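Local structure of ubiquitin-conjugating enzyme E2 U (Homo sapiens, 1YRV) at residues S65-H77 / P87-N99. The protein catalyses the covalent attachment of ubiquitin to other proteins, accepting it from the E1 enzyme as a thioester on its own cysteine. Numbering follows the deposited sequence.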
ATOM      1  N   SER A  65      -2.677   6.908  15.514  1.00 67.16           N
ATOM      2  CA  SER A  65      -2.102   5.583  15.364  1.00 64.64           C
ATOM      3  C   SER A  65      -0.605   5.711  15.638  1.00 63.50           C
ATOM      4  O   SER A  65      -0.028   6.814  15.611  1.00 60.77           O
ATOM      5  CB  SER A  65      -2.325   5.044  13.933  1.00 64.10           C
ATOM      6  OG  SER A  65      -1.573   5.782  12.980  1.00 62.21           O
ATOM      7  N   VAL A  66       0.018   4.572  15.891  1.00 61.73           N
ATOM      8  CA  VAL A  66       1.440   4.546  16.142  1.00 62.87           C
ATOM      9  C   VAL A  66       2.255   5.277  15.070  1.00 62.29           C
ATOM     10  O   VAL A  66       3.304   5.861  15.372  1.00 61.81           O
ATOM     11  CB  VAL A  66       1.938   3.125  16.242  1.00 63.90           C
ATOM     12  CG1 VAL A  66       3.358   3.135  16.733  1.00 65.08           C
ATOM     13  CG2 VAL A  66       1.043   2.340  17.181  1.00 65.34           C
ATOM     14  N   TRP A  67       1.765   5.267  13.832  1.00 61.23           N
ATOM     15  CA  TRP A  67       2.463   5.918  12.728  1.00 61.01           C
ATOM     16  C   TRP A  67       2.051   7.350  12.479  1.00 62.60           C
ATOM     17  O   TRP A  67       2.288   7.870  11.388  1.00 63.83           O
ATOM     18  CB  TRP A  67       2.280   5.133  11.428  1.00 59.46           C
ATOM     19  CG  TRP A  67       3.001   3.834  11.441  1.00 56.09           C
ATOM     20  CD1 TRP A  67       4.227   3.543  10.884  1.00 53.59           C
ATOM     21  CD2 TRP A  67       2.568   2.652  12.101  1.00 53.38           C
ATOM     22  NE1 TRP A  67       4.571   2.244  11.171  1.00 51.74           N
ATOM     23  CE2 TRP A  67       3.572   1.680  11.913  1.00 51.39           C
ATOM     24  CE3 TRP A  67       1.419   2.319  12.840  1.00 56.83           C
ATOM     25  CZ2 TRP A  67       3.468   0.400  12.437  1.00 53.10           C
ATOM     26  CZ3 TRP A  67       1.316   1.032  13.367  1.00 56.50           C
ATOM     27  CH2 TRP A  67       2.341   0.089  13.157  1.00 54.41           C
ATOM     28  N   GLN A  68       1.442   7.988  13.471  1.00 63.52           N
ATOM     29  CA  GLN A  68       1.036   9.377  13.313  1.00 64.93           C
ATOM     30  C   GLN A  68       2.255  10.239  13.029  1.00 64.82           C
ATOM     31  O   GLN A  68       3.215  10.247  13.796  1.00 65.74           O
ATOM     32  CB  GLN A  68       0.313   9.875  14.566  1.00 66.86           C
ATOM     33  CG  GLN A  68      -1.188   9.628  14.535  1.00 70.87           C
ATOM     34  CD  GLN A  68      -1.983  10.761  15.159  1.00 72.23           C
ATOM     35  OE1 GLN A  68      -1.986  10.940  16.374  1.00 74.12           O
ATOM     36  NE2 GLN A  68      -2.651  11.539  14.322  1.00 73.31           N
ATOM     37  N   GLY A  69       2.220  10.953  11.911  1.00 64.27           N
ATOM     38  CA  GLY A  69       3.338  11.800  11.546  1.00 62.57           C
ATOM     39  C   GLY A  69       4.320  11.100  10.623  1.00 62.19           C
ATOM     40  O   GLY A  69       5.240  11.719  10.090  1.00 62.31           O
ATOM     41  N   LEU A  70       4.130   9.802  10.434  1.00 60.66           N
ATOM     42  CA  LEU A  70       5.001   9.031   9.565  1.00 60.64           C
ATOM     43  C   LEU A  70       4.420   8.915   8.144  1.00 60.77           C
ATOM     44  O   LEU A  70       3.262   9.279   7.896  1.00 60.60           O
ATOM     45  CB  LEU A  70       5.228   7.655  10.191  1.00 60.69           C
ATOM     46  CG  LEU A  70       6.111   7.778  11.443  1.00 61.67           C
ATOM     47  CD1 LEU A  70       6.015   6.555  12.352  1.00 61.06           C
ATOM     48  CD2 LEU A  70       7.527   7.989  10.978  1.00 62.14           C
ATOM     49  N   VAL A  71       5.222   8.396   7.218  1.00 59.63           N
ATOM     50  CA  VAL A  71       4.794   8.263   5.830  1.00 59.28           C
ATOM     51  C   VAL A  71       5.224   6.942   5.205  1.00 57.95           C
ATOM     52  O   VAL A  71       6.405   6.616   5.200  1.00 58.43           O
ATOM     53  CB  VAL A  71       5.362   9.419   4.978  1.00 60.09           C
ATOM     54  CG1 VAL A  71       4.934   9.268   3.525  1.00 62.18           C
ATOM     55  CG2 VAL A  71       4.852  10.749   5.522  1.00 61.93           C
ATOM     56  N   PHE A  72       4.268   6.182   4.677  1.00 55.93           N
ATOM     57  CA  PHE A  72       4.590   4.909   4.042  1.00 52.76           C
ATOM     58  C   PHE A  72       4.913   5.193   2.578  1.00 52.65           C
ATOM     59  O   PHE A  72       4.078   5.716   1.829  1.00 53.23           O
ATOM     60  CB  PHE A  72       3.408   3.938   4.142  1.00 51.43           C
ATOM     61  CG  PHE A  72       2.879   3.740   5.554  1.00 50.02           C
ATOM     62  CD1 PHE A  72       3.626   3.078   6.526  1.00 49.81           C
ATOM     63  CD2 PHE A  72       1.604   4.164   5.890  1.00 48.64           C
ATOM     64  CE1 PHE A  72       3.091   2.829   7.821  1.00 48.06           C
ATOM     65  CE2 PHE A  72       1.066   3.917   7.172  1.00 49.32           C
ATOM     66  CZ  PHE A  72       1.819   3.248   8.137  1.00 48.06           C
ATOM     67  N   GLN A  73       6.146   4.898   2.186  1.00 52.10           N
ATOM     68  CA  GLN A  73       6.576   5.094   0.802  1.00 52.73           C
ATOM     69  C   GLN A  73       6.604   3.730   0.131  1.00 50.86           C
ATOM     70  O   GLN A  73       7.426   2.882   0.460  1.00 48.88           O
ATOM     71  CB  GLN A  73       7.951   5.721   0.762  1.00 54.49           C
ATOM     72  CG  GLN A  73       7.941   7.135   1.235  1.00 59.06           C
ATOM     73  CD  GLN A  73       9.324   7.642   1.463  1.00 62.08           C
ATOM     74  OE1 GLN A  73      10.008   7.184   2.376  1.00 64.91           O
ATOM     75  NE2 GLN A  73       9.768   8.581   0.623  1.00 65.04           N
ATOM     76  N   LEU A  74       5.702   3.540  -0.825  1.00 49.81           N
ATOM     77  CA  LEU A  74       5.551   2.267  -1.503  1.00 48.24           C
ATOM     78  C   LEU A  74       5.602   2.381  -3.018  1.00 48.42           C
ATOM     79  O   LEU A  74       5.621   3.473  -3.582  1.00 47.82           O
ATOM     80  CB  LEU A  74       4.178   1.707  -1.131  1.00 48.47           C
ATOM     81  CG  LEU A  74       3.771   1.773   0.330  1.00 49.71           C
ATOM     82  CD1 LEU A  74       2.275   2.018   0.466  1.00 49.24           C
ATOM     83  CD2 LEU A  74       4.186   0.498   1.004  1.00 49.21           C
ATOM     84  N   THR A  75       5.651   1.223  -3.667  1.00 48.95           N
ATOM     85  CA  THR A  75       5.540   1.166  -5.111  1.00 48.14           C
ATOM     86  C   THR A  75       4.405   0.161  -5.309  1.00 48.83           C
ATOM     87  O   THR A  75       4.273  -0.824  -4.554  1.00 49.99           O
ATOM     88  CB  THR A  75       6.802   0.639  -5.865  1.00 48.78           C
ATOM     89  OG1 THR A  75       7.061  -0.707  -5.476  1.00 47.72           O
ATOM     90  CG2 THR A  75       7.995   1.499  -5.610  1.00 48.81           C
ATOM     91  N   ILE A  76       3.578   0.410  -6.319  1.00 46.92           N
ATOM     92  CA  ILE A  76       2.462  -0.494  -6.616  1.00 44.16           C
ATOM     93  C   ILE A  76       2.582  -0.931  -8.079  1.00 43.05           C
ATOM     94  O   ILE A  76       2.552  -0.101  -8.993  1.00 46.14           O
ATOM     95  CB  ILE A  76       1.097   0.212  -6.384  1.00 42.43           C
ATOM     96  CG1 ILE A  76       1.016   0.679  -4.920  1.00 41.12           C
ATOM     97  CG2 ILE A  76      -0.058  -0.720  -6.746  1.00 37.62           C
ATOM     98  CD1 ILE A  76      -0.311   1.247  -4.543  1.00 38.46           C
ATOM     99  N   HIS A  77       2.755  -2.227  -8.284  0.50 40.09           N
ATOM    100  CA  HIS A  77       2.870  -2.771  -9.610  0.50 36.81           C
ATOM    101  C   HIS A  77       1.616  -3.523 -10.007  0.50 35.24           C
ATOM    102  O   HIS A  77       1.290  -4.562  -9.446  0.50 32.65           O
ATOM    103  CB  HIS A  77       4.058  -3.711  -9.688  0.50 35.83           C
ATOM    104  CG  HIS A  77       3.982  -4.669 -10.833  0.50 38.81           C
ATOM    105  ND1 HIS A  77       4.102  -4.271 -12.147  0.50 39.13           N
ATOM    106  CD2 HIS A  77       3.748  -6.004 -10.863  0.50 39.29           C
ATOM    107  CE1 HIS A  77       3.946  -5.317 -12.938  0.50 39.29           C
ATOM    108  NE2 HIS A  77       3.729  -6.380 -12.185  0.50 39.38           N
ATOM    109  N   PRO A  87      -2.813  -5.567  -7.416  1.00 38.91           N
ATOM    110  CA  PRO A  87      -1.476  -5.124  -7.806  1.00 36.69           C
ATOM    111  C   PRO A  87      -0.492  -5.728  -6.805  1.00 38.47           C
ATOM    112  O   PRO A  87      -0.904  -6.397  -5.852  1.00 38.04           O
ATOM    113  CB  PRO A  87      -1.561  -3.585  -7.693  1.00 39.23           C
ATOM    114  CG  PRO A  87      -2.579  -3.374  -6.596  1.00 36.86           C
ATOM    115  CD  PRO A  87      -3.619  -4.474  -6.841  1.00 35.49           C
ATOM    116  N   VAL A  88       0.799  -5.560  -7.037  1.00 40.05           N
ATOM    117  CA  VAL A  88       1.770  -6.041  -6.064  1.00 41.36           C
ATOM    118  C   VAL A  88       2.294  -4.776  -5.371  1.00 43.47           C
ATOM    119  O   VAL A  88       2.805  -3.860  -6.027  1.00 42.80           O
ATOM    120  CB  VAL A  88       2.976  -6.732  -6.699  1.00 44.15           C
ATOM    121  CG1 VAL A  88       4.019  -7.007  -5.613  1.00 44.06           C
ATOM    122  CG2 VAL A  88       2.565  -8.050  -7.381  1.00 41.86           C
ATOM    123  N   VAL A  89       2.165  -4.725  -4.055  1.00 43.97           N
ATOM    124  CA  VAL A  89       2.623  -3.567  -3.305  1.00 46.93           C
ATOM    125  C   VAL A  89       3.887  -3.942  -2.522  1.00 48.71           C
ATOM    126  O   VAL A  89       3.967  -5.010  -1.887  1.00 50.47           O
ATOM    127  CB  VAL A  89       1.517  -3.061  -2.304  1.00 46.82           C
ATOM    128  CG1 VAL A  89       2.078  -1.984  -1.387  1.00 43.43           C
ATOM    129  CG2 VAL A  89       0.312  -2.524  -3.070  1.00 44.91           C
ATOM    130  N   LYS A  90       4.869  -3.059  -2.591  1.00 47.96           N
ATOM    131  CA  LYS A  90       6.102  -3.260  -1.879  1.00 47.98           C
ATOM    132  C   LYS A  90       6.590  -1.980  -1.257  1.00 48.91           C
ATOM    133  O   LYS A  90       6.406  -0.890  -1.812  1.00 46.80           O
ATOM    134  CB  LYS A  90       7.176  -3.796  -2.804  1.00 52.53           C
ATOM    135  CG  LYS A  90       6.984  -5.244  -3.156  1.00 57.54           C
ATOM    136  CD  LYS A  90       7.974  -5.680  -4.224  1.00 61.48           C
ATOM    137  CE  LYS A  90       7.757  -7.154  -4.586  1.00 65.22           C
ATOM    138  NZ  LYS A  90       7.831  -8.034  -3.343  1.00 67.40           N
ATOM    139  N   PHE A  91       7.207  -2.132  -0.087  1.00 49.88           N
ATOM    140  CA  PHE A  91       7.784  -1.014   0.635  1.00 50.31           C
ATOM    141  C   PHE A  91       9.141  -0.742   0.017  1.00 52.38           C
ATOM    142  O   PHE A  91       9.961  -1.638  -0.073  1.00 52.30           O
ATOM    143  CB  PHE A  91       7.946  -1.381   2.102  1.00 48.31           C
ATOM    144  CG  PHE A  91       6.901  -0.800   2.962  1.00 46.69           C
ATOM    145  CD1 PHE A  91       7.047   0.474   3.454  1.00 46.50           C
ATOM    146  CD2 PHE A  91       5.742  -1.511   3.247  1.00 47.55           C
ATOM    147  CE1 PHE A  91       6.050   1.051   4.202  1.00 45.66           C
ATOM    148  CE2 PHE A  91       4.729  -0.943   4.000  1.00 46.93           C
ATOM    149  CZ  PHE A  91       4.886   0.337   4.484  1.00 47.38           C
ATOM    150  N   ILE A  92       9.373   0.490  -0.413  1.00 55.35           N
ATOM    151  CA  ILE A  92      10.645   0.838  -1.022  1.00 58.69           C
ATOM    152  C   ILE A  92      11.783   0.478  -0.068  1.00 60.82           C
ATOM    153  O   ILE A  92      12.772  -0.146  -0.474  1.00 61.70           O
ATOM    154  CB  ILE A  92      10.676   2.340  -1.393  1.00 58.56           C
ATOM    155  CG1 ILE A  92       9.856   2.552  -2.668  1.00 56.42           C
ATOM    156  CG2 ILE A  92      12.108   2.815  -1.578  1.00 59.68           C
ATOM    157  CD1 ILE A  92       9.216   3.910  -2.791  1.00 54.29           C
ATOM    158  N   THR A  93      11.637   0.860   1.203  1.00 62.03           N
ATOM    159  CA  THR A  93      12.644   0.537   2.213  1.00 60.64           C
ATOM    160  C   THR A  93      11.972  -0.275   3.299  1.00 60.29           C
ATOM    161  O   THR A  93      11.117   0.236   4.014  1.00 60.59           O
ATOM    162  CB  THR A  93      13.250   1.790   2.844  1.00 61.21           C
ATOM    163  OG1 THR A  93      13.652   2.695   1.814  1.00 64.32           O
ATOM    164  CG2 THR A  93      14.474   1.424   3.638  1.00 61.20           C
ATOM    165  N   ILE A  94      12.352  -1.551   3.401  1.00 59.73           N
ATOM    166  CA  ILE A  94      11.780  -2.449   4.391  1.00 57.95           C
ATOM    167  C   ILE A  94      11.673  -1.723   5.715  1.00 56.71           C
ATOM    168  O   ILE A  94      12.676  -1.255   6.249  1.00 55.50           O
ATOM    169  CB  ILE A  94      12.643  -3.698   4.564  1.00 59.26           C
ATOM    170  CG1 ILE A  94      12.618  -4.518   3.269  1.00 60.42           C
ATOM    171  CG2 ILE A  94      12.150  -4.510   5.748  1.00 59.52           C
ATOM    172  CD1 ILE A  94      13.544  -5.714   3.285  1.00 61.94           C
ATOM    173  N   PRO A  95      10.439  -1.597   6.245  1.00 55.50           N
ATOM    174  CA  PRO A  95      10.148  -0.925   7.514  1.00 53.28           C
ATOM    175  C   PRO A  95      10.095  -1.911   8.673  1.00 52.06           C
ATOM    176  O   PRO A  95       9.985  -3.113   8.461  1.00 53.35           O
ATOM    177  CB  PRO A  95       8.795  -0.305   7.242  1.00 53.61           C
ATOM    178  CG  PRO A  95       8.115  -1.427   6.489  1.00 54.43           C
ATOM    179  CD  PRO A  95       9.185  -1.920   5.531  1.00 54.21           C
ATOM    180  N   PHE A  96      10.194  -1.393   9.894  1.00 51.47           N
ATOM    181  CA  PHE A  96      10.116  -2.218  11.098  1.00 49.67           C
ATOM    182  C   PHE A  96       8.613  -2.227  11.393  1.00 47.35           C
ATOM    183  O   PHE A  96       8.091  -1.347  12.077  1.00 47.62           O
ATOM    184  CB  PHE A  96      10.880  -1.561  12.247  1.00 49.57           C
ATOM    185  CG  PHE A  96      10.985  -2.429  13.463  1.00 49.74           C
ATOM    186  CD1 PHE A  96      10.493  -2.001  14.691  1.00 48.40           C
ATOM    187  CD2 PHE A  96      11.625  -3.658  13.391  1.00 48.19           C
ATOM    188  CE1 PHE A  96      10.651  -2.791  15.839  1.00 46.75           C
ATOM    189  CE2 PHE A  96      11.785  -4.453  14.536  1.00 48.88           C
ATOM    190  CZ  PHE A  96      11.301  -4.020  15.750  1.00 45.44           C
ATOM    191  N   HIS A  97       7.916  -3.227  10.864  1.00 46.77           N
ATOM    192  CA  HIS A  97       6.468  -3.277  10.970  1.00 42.50           C
ATOM    193  C   HIS A  97       6.022  -4.707  11.173  1.00 43.41           C
ATOM    194  O   HIS A  97       6.541  -5.616  10.557  1.00 45.43           O
ATOM    195  CB  HIS A  97       5.887  -2.669   9.679  1.00 39.75           C
ATOM    196  CG  HIS A  97       4.405  -2.458   9.711  1.00 40.30           C
ATOM    197  ND1 HIS A  97       3.521  -3.507   9.854  1.00 39.58           N
ATOM    198  CD2 HIS A  97       3.664  -1.332   9.671  1.00 38.04           C
ATOM    199  CE1 HIS A  97       2.293  -3.027   9.913  1.00 40.49           C
ATOM    200  NE2 HIS A  97       2.345  -1.714   9.804  1.00 40.86           N
ATOM    201  N   PRO A  98       5.057  -4.927  12.060  1.00 44.88           N
ATOM    202  CA  PRO A  98       4.531  -6.258  12.367  1.00 47.33           C
ATOM    203  C   PRO A  98       3.988  -7.059  11.175  1.00 50.21           C
ATOM    204  O   PRO A  98       4.082  -8.284  11.163  1.00 51.37           O
ATOM    205  CB  PRO A  98       3.432  -5.971  13.391  1.00 45.16           C
ATOM    206  CG  PRO A  98       3.883  -4.682  14.027  1.00 46.42           C
ATOM    207  CD  PRO A  98       4.355  -3.898  12.840  1.00 45.56           C
ATOM    208  N   ASN A  99       3.425  -6.384  10.175  1.00 52.13           N
ATOM    209  CA  ASN A  99       2.853  -7.108   9.054  1.00 54.52           C
ATOM    210  C   ASN A  99       3.598  -6.995   7.735  1.00 55.81           C
ATOM    211  O   ASN A  99       3.150  -7.539   6.727  1.00 56.94           O
ATOM    212  CB  ASN A  99       1.399  -6.682   8.872  1.00 54.38           C
ATOM    213  CG  ASN A  99       0.606  -6.779  10.161  1.00 54.88           C
ATOM    214  OD1 ASN A  99      -0.080  -5.840  10.542  1.00 56.83           O
ATOM    215  ND2 ASN A  99       0.715  -7.904  10.847  1.00 54.01           N
TER
HETATM  216  O   HOH W   1       9.906   2.856   2.343  1.00 57.23           O
HETATM  217  O   HOH W   2       5.555  -3.212  -6.135  1.00 43.51           O
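Leu74 drives its CD2 methyl onto the ring of Phe91, 3.3 Å from the ring centroid and almost on the ring normal, a CH-pi contact. The opposite face of that ring lies against CG of Pro95, while CD1 of Phe72 meets its edge 3.6 Å from CZ of Phe91. On the same buried side Ile76 runs alongside Val89 and presses CG2 to 3.4 Å from CB of Pro87, unusually tight; helix 124-135 packs here through Leu128 and Leu135. Were Phe91 an alanine, the Leu74 methyl and Pro95 would probably lose the ring between them, with a gap beside Phe72. Strands 71-77 and 88-91 are the last two of the four-stranded antiparallel meander of the UBC fold, joined by paired backbone bonds at Thr75–Lys90 and His77–Val88. Also buried, the His97 ring, carried toward Trp67 by a chi1 of -171°, lies slid aside from its six-membered ring, centroids 4.8 Å apart; ND1 accepts the Asn99 N-H in the ring plane, and NE2 bonds to Leu135 O. The other face of the hairpin is looser and wetter: the Thr75 side chain crosses that of Ile92, CG2 of Thr75 lying 3.6 Å from CG1 of Ile92, and a water links Thr75 OG1 to Val88 O.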